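Local coordinates for mitogen-activated protein kinase, putative (Map kinase-like protein) (Leishmania major, PDB 3PG1), which probably transfers phosphate from ATP to serine or threonine side chains of other proteins, as a kinase of the MAP kinase family, at residues G154-D159 with L214-S219; W218-V223 with A298-F303; P291-L296 with H317-S322. All coordinates share one frame; numbering follows the deposited sequence.

Contact 1: residues G154-D159 with L214-S219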
loop_
_atom_site.group_PDB
_atom_site.type_symbol
_atom_site.label_atom_id
_atom_site.label_comp_id
_atom_site.label_asym_id
_atom_site.label_seq_id
_atom_site.Cartn_x
_atom_site.Cartn_y
_atom_site.Cartn_z
ATOM N N GLY A 154 -4.963 -4.169 -12.732
ATOM C CA GLY A 154 -5.963 -4.947 -11.989
ATOM C C GLY A 154 -5.610 -5.184 -10.525
ATOM O O GLY A 154 -6.155 -6.081 -9.883
ATOM N N VAL A 155 -4.681 -4.395 -9.978
ATOM C CA VAL A 155 -4.253 -4.579 -8.600
ATOM C C VAL A 155 -4.889 -3.536 -7.719
ATOM O O VAL A 155 -4.856 -2.341 -8.028
ATOM C CB VAL A 155 -2.689 -4.598 -8.544
ATOM C CG1 VAL A 155 -2.153 -4.629 -7.093
ATOM C CG2 VAL A 155 -2.165 -5.786 -9.336
ATOM N N VAL A 156 -5.451 -3.980 -6.613
ATOM C CA VAL A 156 -6.068 -3.071 -5.655
ATOM C C VAL A 156 -5.154 -3.027 -4.439
ATOM O O VAL A 156 -4.747 -4.098 -3.945
ATOM C CB VAL A 156 -7.501 -3.561 -5.293
ATOM C CG1 VAL A 156 -8.144 -2.635 -4.245
ATOM C CG2 VAL A 156 -8.376 -3.622 -6.570
ATOM N N HIS A 157 -4.805 -1.804 -3.957
ATOM C CA HIS A 157 -3.914 -1.708 -2.786
ATOM C C HIS A 157 -4.638 -2.270 -1.591
ATOM O O HIS A 157 -4.175 -3.233 -0.977
ATOM C CB HIS A 157 -3.430 -0.242 -2.515
ATOM C CG HIS A 157 -2.328 -0.159 -1.506
ATOM N ND1 HIS A 157 -2.468 -0.686 -0.230
ATOM C CD2 HIS A 157 -1.068 0.333 -1.637
ATOM C CE1 HIS A 157 -1.297 -0.515 0.364
ATOM N NE2 HIS A 157 -0.423 0.091 -0.449
ATOM N N ARG A 158 -5.783 -1.690 -1.272
ATOM C CA ARG A 158 -6.660 -2.096 -0.175
ATOM C C ARG A 158 -6.232 -1.651 1.221
ATOM O O ARG A 158 -7.047 -1.690 2.156
ATOM C CB ARG A 158 -6.992 -3.604 -0.245
ATOM C CG ARG A 158 -8.336 -3.952 0.392
ATOM C CD ARG A 158 -8.420 -5.461 0.543
ATOM N NE ARG A 158 -9.226 -5.840 1.701
ATOM C CZ ARG A 158 -9.539 -7.092 2.020
ATOM N NH1 ARG A 158 -9.113 -8.104 1.269
ATOM N NH2 ARG A 158 -10.289 -7.342 3.084
ATOM N N ASP A 159 -4.981 -1.182 1.386
ATOM C CA ASP A 159 -4.617 -0.694 2.720
ATOM C C ASP A 159 -3.706 0.543 2.599
ATOM O O ASP A 159 -2.636 0.604 3.226
ATOM C CB ASP A 159 -3.965 -1.817 3.559
ATOM C CG ASP A 159 -3.791 -1.449 5.045
ATOM O OD1 ASP A 159 -4.583 -0.596 5.559
ATOM O OD2 ASP A 159 -2.825 -1.932 5.663
ATOM N N LEU A 214 -12.032 1.152 -6.263
ATOM C CA LEU A 214 -12.524 2.387 -5.616
ATOM C C LEU A 214 -12.285 2.517 -4.126
ATOM O O LEU A 214 -12.228 3.646 -3.608
ATOM C CB LEU A 214 -13.993 2.632 -5.950
ATOM C CG LEU A 214 -14.040 3.110 -7.414
ATOM C CD1 LEU A 214 -15.282 2.746 -8.037
ATOM C CD2 LEU A 214 -13.623 4.598 -7.507
ATOM N N VAL A 215 -12.011 1.392 -3.445
ATOM C CA VAL A 215 -11.647 1.521 -2.014
ATOM C C VAL A 215 -10.371 2.399 -1.852
ATOM O O VAL A 215 -10.213 3.119 -0.851
ATOM C CB VAL A 215 -11.504 0.166 -1.268
ATOM C CG1 VAL A 215 -12.804 -0.645 -1.342
ATOM C CG2 VAL A 215 -10.277 -0.633 -1.725
ATOM N N ASP A 216 -9.444 2.300 -2.833
ATOM C CA ASP A 216 -8.198 3.069 -2.772
ATOM C C ASP A 216 -8.420 4.558 -2.917
ATOM O O ASP A 216 -7.631 5.335 -2.360
ATOM C CB ASP A 216 -7.157 2.593 -3.814
ATOM C CG ASP A 216 -6.659 1.181 -3.556
ATOM O OD1 ASP A 216 -6.161 0.548 -4.512
ATOM O OD2 ASP A 216 -6.753 0.715 -2.385
ATOM N N MET A 217 -9.457 4.952 -3.683
ATOM C CA MET A 217 -9.806 6.355 -3.905
ATOM C C MET A 217 -10.296 6.976 -2.592
ATOM O O MET A 217 -10.007 8.140 -2.320
ATOM C CB MET A 217 -10.838 6.502 -5.051
ATOM C CG MET A 217 -10.221 6.354 -6.439
ATOM S SD MET A 217 -8.723 7.348 -6.686
ATOM C CE MET A 217 -9.427 8.989 -6.684
ATOM N N TRP A 218 -11.010 6.183 -1.770
ATOM C CA TRP A 218 -11.479 6.619 -0.450
ATOM C C TRP A 218 -10.261 6.868 0.446
ATOM O O TRP A 218 -10.195 7.909 1.092
ATOM C CB TRP A 218 -12.384 5.562 0.228
ATOM C CG TRP A 218 -12.808 6.031 1.608
ATOM C CD1 TRP A 218 -12.144 5.845 2.788
ATOM C CD2 TRP A 218 -13.985 6.775 1.923
ATOM N NE1 TRP A 218 -12.851 6.416 3.822
ATOM C CE2 TRP A 218 -13.994 6.978 3.323
ATOM C CE3 TRP A 218 -15.058 7.268 1.158
ATOM C CZ2 TRP A 218 -14.998 7.717 3.965
ATOM C CZ3 TRP A 218 -16.096 7.917 1.802
ATOM C CH2 TRP A 218 -16.035 8.193 3.186
ATOM N N SER A 219 -9.312 5.911 0.496
ATOM C CA SER A 219 -8.100 6.068 1.316
ATOM C C SER A 219 -7.294 7.307 0.917
ATOM O O SER A 219 -6.792 8.053 1.776
ATOM C CB SER A 219 -7.219 4.826 1.256
ATOM O OG SER A 219 -7.958 3.639 1.510
#
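The carboxylate of D216 has H157 CB off one side of its plane and V156 CG1 off the other, while the N-H groups of H157 and R158 meet its two oxygens. H157 CB is 3.5 Å from D216 OD2, and V156 CG1 is 3.8 Å from D216 OD1. Near the plane itself two consecutive peptide N-H groups arrive, each donating to the syn lone pair of one D216 oxygen: H157 N to D216 OD1 at 2.8 Å and R158 N to D216 OD2, also at 2.8 Å, with N-H...O angles of 155° and 164°. One carboxylate thus spans two adjacent amides and fixes how that piece of loop is turned. OD1 takes a further bond from H151 NE2, so this buried group is held by three donors. With CG anti to the backbone N (chi1 -169°) the H157 ring leads away from D216, and its turn about CB-CG lets H157 ND1 accept D159 N at 3.0 Å, with the donor tilted out of the ring plane; NE2 bonds to C176 O. The histidine is therefore tied at both nitrogens. Beside the polar grip, V156 CG1 meets V215 CG2 at 3.9 Å, the two side chains crossing at about a right angle. H157 to D159 are the HRD motif of the kinase catalytic loop, and D216 is the aspartate of the DxWSxG sequence, a pairing typical of eukaryotic protein kinases. The loop leaves helix 133-152, whose end is closed by a Schellman motif at G154, and runs toward strand 165-167. It rests on the first turn of helix 214-229, with L147 of helix 133-152 beside D216 and L204 of helix 202-205 against V215.

Contact 2: residues W218-V223 with A298-F303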
loop_
_atom_site.group_PDB
_atom_site.type_symbol
_atom_site.label_atom_id
_atom_site.label_comp_id
_atom_site.label_asym_id
_atom_site.label_seq_id
_atom_site.Cartn_x
_atom_site.Cartn_y
_atom_site.Cartn_z
ATOM N N TRP A 218 -11.010 6.183 -1.770
ATOM C CA TRP A 218 -11.479 6.619 -0.450
ATOM C C TRP A 218 -10.261 6.868 0.446
ATOM O O TRP A 218 -10.195 7.909 1.092
ATOM C CB TRP A 218 -12.384 5.562 0.228
ATOM C CG TRP A 218 -12.808 6.031 1.608
ATOM C CD1 TRP A 218 -12.144 5.845 2.788
ATOM C CD2 TRP A 218 -13.985 6.775 1.923
ATOM N NE1 TRP A 218 -12.851 6.416 3.822
ATOM C CE2 TRP A 218 -13.994 6.978 3.323
ATOM C CE3 TRP A 218 -15.058 7.268 1.158
ATOM C CZ2 TRP A 218 -14.998 7.717 3.965
ATOM C CZ3 TRP A 218 -16.096 7.917 1.802
ATOM C CH2 TRP A 218 -16.035 8.193 3.186
ATOM N N SER A 219 -9.312 5.911 0.496
ATOM C CA SER A 219 -8.100 6.068 1.316
ATOM C C SER A 219 -7.294 7.307 0.917
ATOM O O SER A 219 -6.792 8.053 1.776
ATOM C CB SER A 219 -7.219 4.826 1.256
ATOM O OG SER A 219 -7.958 3.639 1.510
ATOM N N ALA A 220 -7.162 7.513 -0.393
ATOM C CA ALA A 220 -6.440 8.665 -0.922
ATOM C C ALA A 220 -7.107 10.007 -0.481
ATOM O O ALA A 220 -6.396 10.942 -0.169
ATOM C CB ALA A 220 -6.353 8.552 -2.449
ATOM N N GLY A 221 -8.434 10.075 -0.489
ATOM C CA GLY A 221 -9.186 11.250 -0.043
ATOM C C GLY A 221 -8.939 11.509 1.441
ATOM O O GLY A 221 -8.789 12.658 1.847
ATOM N N CYS A 222 -8.872 10.433 2.251
ATOM C CA CYS A 222 -8.566 10.536 3.689
ATOM C C CYS A 222 -7.159 11.101 3.851
ATOM O O CYS A 222 -6.956 11.976 4.667
ATOM C CB CYS A 222 -8.685 9.173 4.367
ATOM S SG CYS A 222 -10.396 8.602 4.544
ATOM N N VAL A 223 -6.199 10.600 3.058
ATOM C CA VAL A 223 -4.803 11.075 3.110
ATOM C C VAL A 223 -4.724 12.554 2.724
ATOM O O VAL A 223 -4.090 13.333 3.433
ATOM C CB VAL A 223 -3.857 10.180 2.266
ATOM C CG1 VAL A 223 -2.461 10.834 2.091
ATOM C CG2 VAL A 223 -3.725 8.795 2.906
ATOM N N ALA A 298 -14.238 16.063 -1.714
ATOM C CA ALA A 298 -15.667 15.629 -1.568
ATOM C C ALA A 298 -15.997 14.516 -2.594
ATOM O O ALA A 298 -16.731 13.586 -2.286
ATOM C CB ALA A 298 -16.591 16.832 -1.796
ATOM N N LYS A 299 -15.425 14.600 -3.787
ATOM C CA LYS A 299 -15.631 13.551 -4.819
ATOM C C LYS A 299 -14.932 12.248 -4.536
ATOM O O LYS A 299 -15.430 11.194 -4.902
ATOM C CB LYS A 299 -15.293 14.091 -6.185
ATOM C CG LYS A 299 -16.353 15.136 -6.611
ATOM C CD LYS A 299 -15.896 16.002 -7.784
ATOM C CE LYS A 299 -17.037 16.984 -8.085
ATOM N NZ LYS A 299 -16.641 17.994 -9.125
ATOM N N MET A 300 -13.760 12.306 -3.885
ATOM C CA MET A 300 -13.037 11.087 -3.486
ATOM C C MET A 300 -13.754 10.446 -2.307
ATOM O O MET A 300 -13.607 9.252 -2.095
ATOM C CB MET A 300 -11.601 11.422 -3.042
ATOM C CG MET A 300 -10.793 12.057 -4.199
ATOM S SD MET A 300 -9.206 12.778 -3.653
ATOM C CE MET A 300 -8.237 11.413 -3.708
ATOM N N LEU A 301 -14.410 11.268 -1.475
ATOM C CA LEU A 301 -15.041 10.727 -0.255
ATOM C C LEU A 301 -16.538 10.536 -0.419
ATOM O O LEU A 301 -17.308 10.864 0.493
ATOM C CB LEU A 301 -14.685 11.605 0.967
ATOM C CG LEU A 301 -13.161 11.654 1.339
ATOM C CD1 LEU A 301 -12.924 12.636 2.457
ATOM C CD2 LEU A 301 -12.615 10.267 1.705
ATOM N N GLU A 302 -16.955 9.980 -1.581
ATOM C CA GLU A 302 -18.355 9.613 -1.779
ATOM C C GLU A 302 -18.554 8.318 -1.021
ATOM O O GLU A 302 -17.791 7.385 -1.229
ATOM C CB GLU A 302 -18.706 9.370 -3.274
ATOM C CG GLU A 302 -19.040 10.664 -3.973
ATOM C CD GLU A 302 -20.397 11.273 -3.663
ATOM O OE1 GLU A 302 -21.249 10.617 -3.021
ATOM O OE2 GLU A 302 -20.616 12.410 -4.127
ATOM N N PHE A 303 -19.587 8.257 -0.185
ATOM C CA PHE A 303 -19.874 7.063 0.624
ATOM C C PHE A 303 -20.077 5.851 -0.293
ATOM O O PHE A 303 -19.540 4.766 -0.054
ATOM C CB PHE A 303 -21.155 7.312 1.449
ATOM C CG PHE A 303 -21.429 6.244 2.482
ATOM C CD1 PHE A 303 -21.006 6.403 3.798
ATOM C CD2 PHE A 303 -22.074 5.058 2.129
ATOM C CE1 PHE A 303 -21.266 5.410 4.760
ATOM C CE2 PHE A 303 -22.309 4.051 3.087
ATOM C CZ PHE A 303 -21.935 4.253 4.401
#
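L301 CD2 sits squarely over the six-membered ring of W218, 3.8 Å from its centroid and 11° off the normal, a CH-pi contact in which the two side chains meet at about a right angle. The same methyl reaches W218 O at 3.4 Å and C222 SG at 4.0 Å, so it lies between the indole and the helix backbone. At the indole edge, W218 CZ3 comes 3.5 Å from E302 O as the chain turns out of helix 291-300. One turn along helix 214-229, M300 lies against G221: with no side chain in the way, M300 CB approaches G221 CA to 3.9 Å. The thioether then bends (chi3 85°), carrying M300 CE to 3.6 Å from A220 CB and close to G221 N. Further out, I246 of helix 239-250 packs against both W218 and F303, P202 touches the same two rings, and M140 of helix 133-152 lies against M300. R308 NE hydrogen-bonds to E302 O, just after the turn that carries L301. The chemistry is aliphatic, aromatic and sulphur contact between buried residues, so the fit of helix 214-229, the central helix of the C-lobe, to its neighbour here depends on shape and close approach rather than on polar pairing.

Contact 3: residues P291-L296 with H317-S322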
loop_
_atom_site.group_PDB
_atom_site.type_symbol
_atom_site.label_atom_id
_atom_site.label_comp_id
_atom_site.label_asym_id
_atom_site.label_seq_id
_atom_site.Cartn_x
_atom_site.Cartn_y
_atom_site.Cartn_z
ATOM N N PRO A 291 -11.342 26.125 -2.528
ATOM C CA PRO A 291 -12.544 25.471 -3.106
ATOM C C PRO A 291 -12.340 24.356 -4.123
ATOM O O PRO A 291 -13.118 23.410 -4.151
ATOM C CB PRO A 291 -13.350 26.643 -3.681
ATOM C CG PRO A 291 -12.920 27.847 -2.797
ATOM C CD PRO A 291 -11.432 27.606 -2.635
ATOM N N VAL A 292 -11.290 24.445 -4.915
ATOM C CA VAL A 292 -10.971 23.452 -5.952
ATOM C C VAL A 292 -10.502 22.148 -5.285
ATOM O O VAL A 292 -10.921 21.058 -5.676
ATOM C CB VAL A 292 -9.943 23.984 -6.981
ATOM C CG1 VAL A 292 -9.721 22.961 -8.086
ATOM C CG2 VAL A 292 -10.404 25.336 -7.576
ATOM N N ALA A 293 -9.641 22.284 -4.285
ATOM C CA ALA A 293 -9.152 21.169 -3.463
ATOM C C ALA A 293 -10.323 20.487 -2.724
ATOM O O ALA A 293 -10.396 19.246 -2.679
ATOM C CB ALA A 293 -8.128 21.692 -2.463
ATOM N N LEU A 294 -11.256 21.298 -2.152
ATOM C CA LEU A 294 -12.408 20.746 -1.429
ATOM C C LEU A 294 -13.326 19.940 -2.332
ATOM O O LEU A 294 -13.859 18.935 -1.889
ATOM C CB LEU A 294 -13.245 21.835 -0.749
ATOM C CG LEU A 294 -12.695 22.394 0.542
ATOM C CD1 LEU A 294 -13.514 23.620 0.958
ATOM C CD2 LEU A 294 -12.673 21.323 1.638
ATOM N N ASP A 295 -13.565 20.453 -3.547
ATOM C CA ASP A 295 -14.385 19.837 -4.573
ATOM C C ASP A 295 -13.831 18.440 -4.885
ATOM O O ASP A 295 -14.590 17.479 -4.907
ATOM C CB ASP A 295 -14.420 20.705 -5.836
ATOM C CG ASP A 295 -15.327 20.100 -6.888
ATOM O OD1 ASP A 295 -16.567 20.157 -6.704
ATOM O OD2 ASP A 295 -14.802 19.439 -7.813
ATOM N N LEU A 296 -12.503 18.316 -5.060
ATOM C CA LEU A 296 -11.926 16.995 -5.310
ATOM C C LEU A 296 -12.039 16.072 -4.076
ATOM O O LEU A 296 -12.484 14.931 -4.203
ATOM C CB LEU A 296 -10.460 17.120 -5.774
ATOM C CG LEU A 296 -9.696 15.775 -5.893
ATOM C CD1 LEU A 296 -10.413 14.801 -6.930
ATOM C CD2 LEU A 296 -8.213 16.040 -6.299
ATOM N N HIS A 317 -8.884 16.230 -12.816
ATOM C CA HIS A 317 -9.599 17.242 -12.089
ATOM C C HIS A 317 -8.797 18.552 -12.141
ATOM O O HIS A 317 -7.571 18.497 -12.089
ATOM C CB HIS A 317 -9.845 16.770 -10.620
ATOM C CG HIS A 317 -10.748 17.673 -9.817
ATOM N ND1 HIS A 317 -10.302 18.897 -9.317
ATOM C CD2 HIS A 317 -12.046 17.509 -9.465
ATOM C CE1 HIS A 317 -11.324 19.410 -8.651
ATOM N NE2 HIS A 317 -12.387 18.605 -8.697
ATOM N N PRO A 318 -9.475 19.720 -12.260
ATOM C CA PRO A 318 -8.740 21.007 -12.299
ATOM C C PRO A 318 -7.773 21.252 -11.133
ATOM O O PRO A 318 -6.824 21.999 -11.308
ATOM C CB PRO A 318 -9.845 22.081 -12.320
ATOM C CG PRO A 318 -11.096 21.363 -12.674
ATOM C CD PRO A 318 -10.940 19.901 -12.389
ATOM N N TYR A 319 -7.937 20.551 -10.000
ATOM C CA TYR A 319 -7.003 20.616 -8.870
ATOM C C TYR A 319 -5.547 20.341 -9.306
ATOM O O TYR A 319 -4.620 20.950 -8.778
ATOM C CB TYR A 319 -7.427 19.630 -7.765
ATOM C CG TYR A 319 -6.469 19.588 -6.587
ATOM C CD1 TYR A 319 -6.342 20.684 -5.722
ATOM C CD2 TYR A 319 -5.619 18.498 -6.391
ATOM C CE1 TYR A 319 -5.415 20.681 -4.684
ATOM C CE2 TYR A 319 -4.737 18.454 -5.309
ATOM C CZ TYR A 319 -4.631 19.555 -4.466
ATOM O OH TYR A 319 -3.788 19.515 -3.388
ATOM N N PHE A 320 -5.359 19.416 -10.266
ATOM C CA PHE A 320 -4.019 19.061 -10.778
ATOM C C PHE A 320 -3.674 19.748 -12.060
ATOM O O PHE A 320 -2.656 19.401 -12.647
ATOM C CB PHE A 320 -3.928 17.531 -11.018
ATOM C CG PHE A 320 -4.072 16.765 -9.734
ATOM C CD1 PHE A 320 -5.181 15.953 -9.514
ATOM C CD2 PHE A 320 -3.124 16.893 -8.718
ATOM C CE1 PHE A 320 -5.315 15.238 -8.326
ATOM C CE2 PHE A 320 -3.237 16.158 -7.540
ATOM C CZ PHE A 320 -4.342 15.339 -7.340
ATOM N N GLU A 321 -4.478 20.724 -12.506
ATOM C CA GLU A 321 -4.239 21.411 -13.799
ATOM C C GLU A 321 -2.803 21.817 -14.074
ATOM O O GLU A 321 -2.304 21.547 -15.171
ATOM C CB GLU A 321 -5.170 22.619 -14.009
ATOM C CG GLU A 321 -5.273 23.031 -15.474
ATOM C CD GLU A 321 -6.414 23.988 -15.774
ATOM O OE1 GLU A 321 -7.598 23.577 -15.682
ATOM O OE2 GLU A 321 -6.115 25.161 -16.099
ATOM N N SER A 322 -2.130 22.430 -13.096
ATOM C CA SER A 322 -0.737 22.909 -13.267
ATOM C C SER A 322 0.314 21.778 -13.352
ATOM O O SER A 322 1.457 22.041 -13.711
ATOM C CB SER A 322 -0.357 23.890 -12.151
ATOM O OG SER A 322 -0.323 23.219 -10.896
#
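D295 receives the imidazole of H317 on the less usual lone pair of its OD2, the anti one, facing away from the other carboxylate oxygen. The bond from H317 NE2 to D295 OD2 is short at 2.7 Å and nearly straight (163°), and the oxygen lies close to the ring plane, although carboxylate and ring are turned 33° apart. The other ring nitrogen is equally occupied: H317 ND1 accepts Y319 N at 3.0 Å, again nearly in plane. Donating at one end and accepting at the other, the ring has little freedom to rotate. D295 OD2 also forms a salt bridge with K299, one turn further along the helix, which would tend to favour the charged carboxylate. The faces of H317 are filled too. L296 CB is centred over one, 3.8 Å from the ring centroid, while P318 CD presses on the opposite face toward its rim. Apolar contacts extend the interface. V292 CG1 lies 4.1 Å from Y319 CB; A293 CB touches Y319 CE1 at 3.6 Å. L296 CD2 sits where the two rings of Y319 and F320 meet, touching Y319 CD2 and F320 CE1, each at 3.6 Å. Beyond the pair, Y319 also packs on M224 of helix 214-229, and F320 on M140 and L144 of helix 133-152. H317 to F320 spell the HPYF sequence, a form of the His-Pro motif common near the end of the kinase domain. Here the motif forms a short 3-10 turn fastened to helix 291-300.

Overall arrangement
From the N terminus, the chain first leaves helix 133-152 through residues 154-159, and contact 1 closes a long excursion when helix 214-229 begins. Contact 2 opens on that same helix, sharing W218 and S219 with contact 1, and closes at the end of helix 291-300; M217 O of the first meets M300 CB of the second. Contact 3 opens at 291-296, before contact 2 has closed, and closes at 317-322 after helix 311-315, so these two cross, whereas contacts 1 and 3 follow in series, their centres about 21 Å apart. Together they tie the catalytic loop to the central helix, that helix to helix 291-300, and this to the turn after helix 311-315.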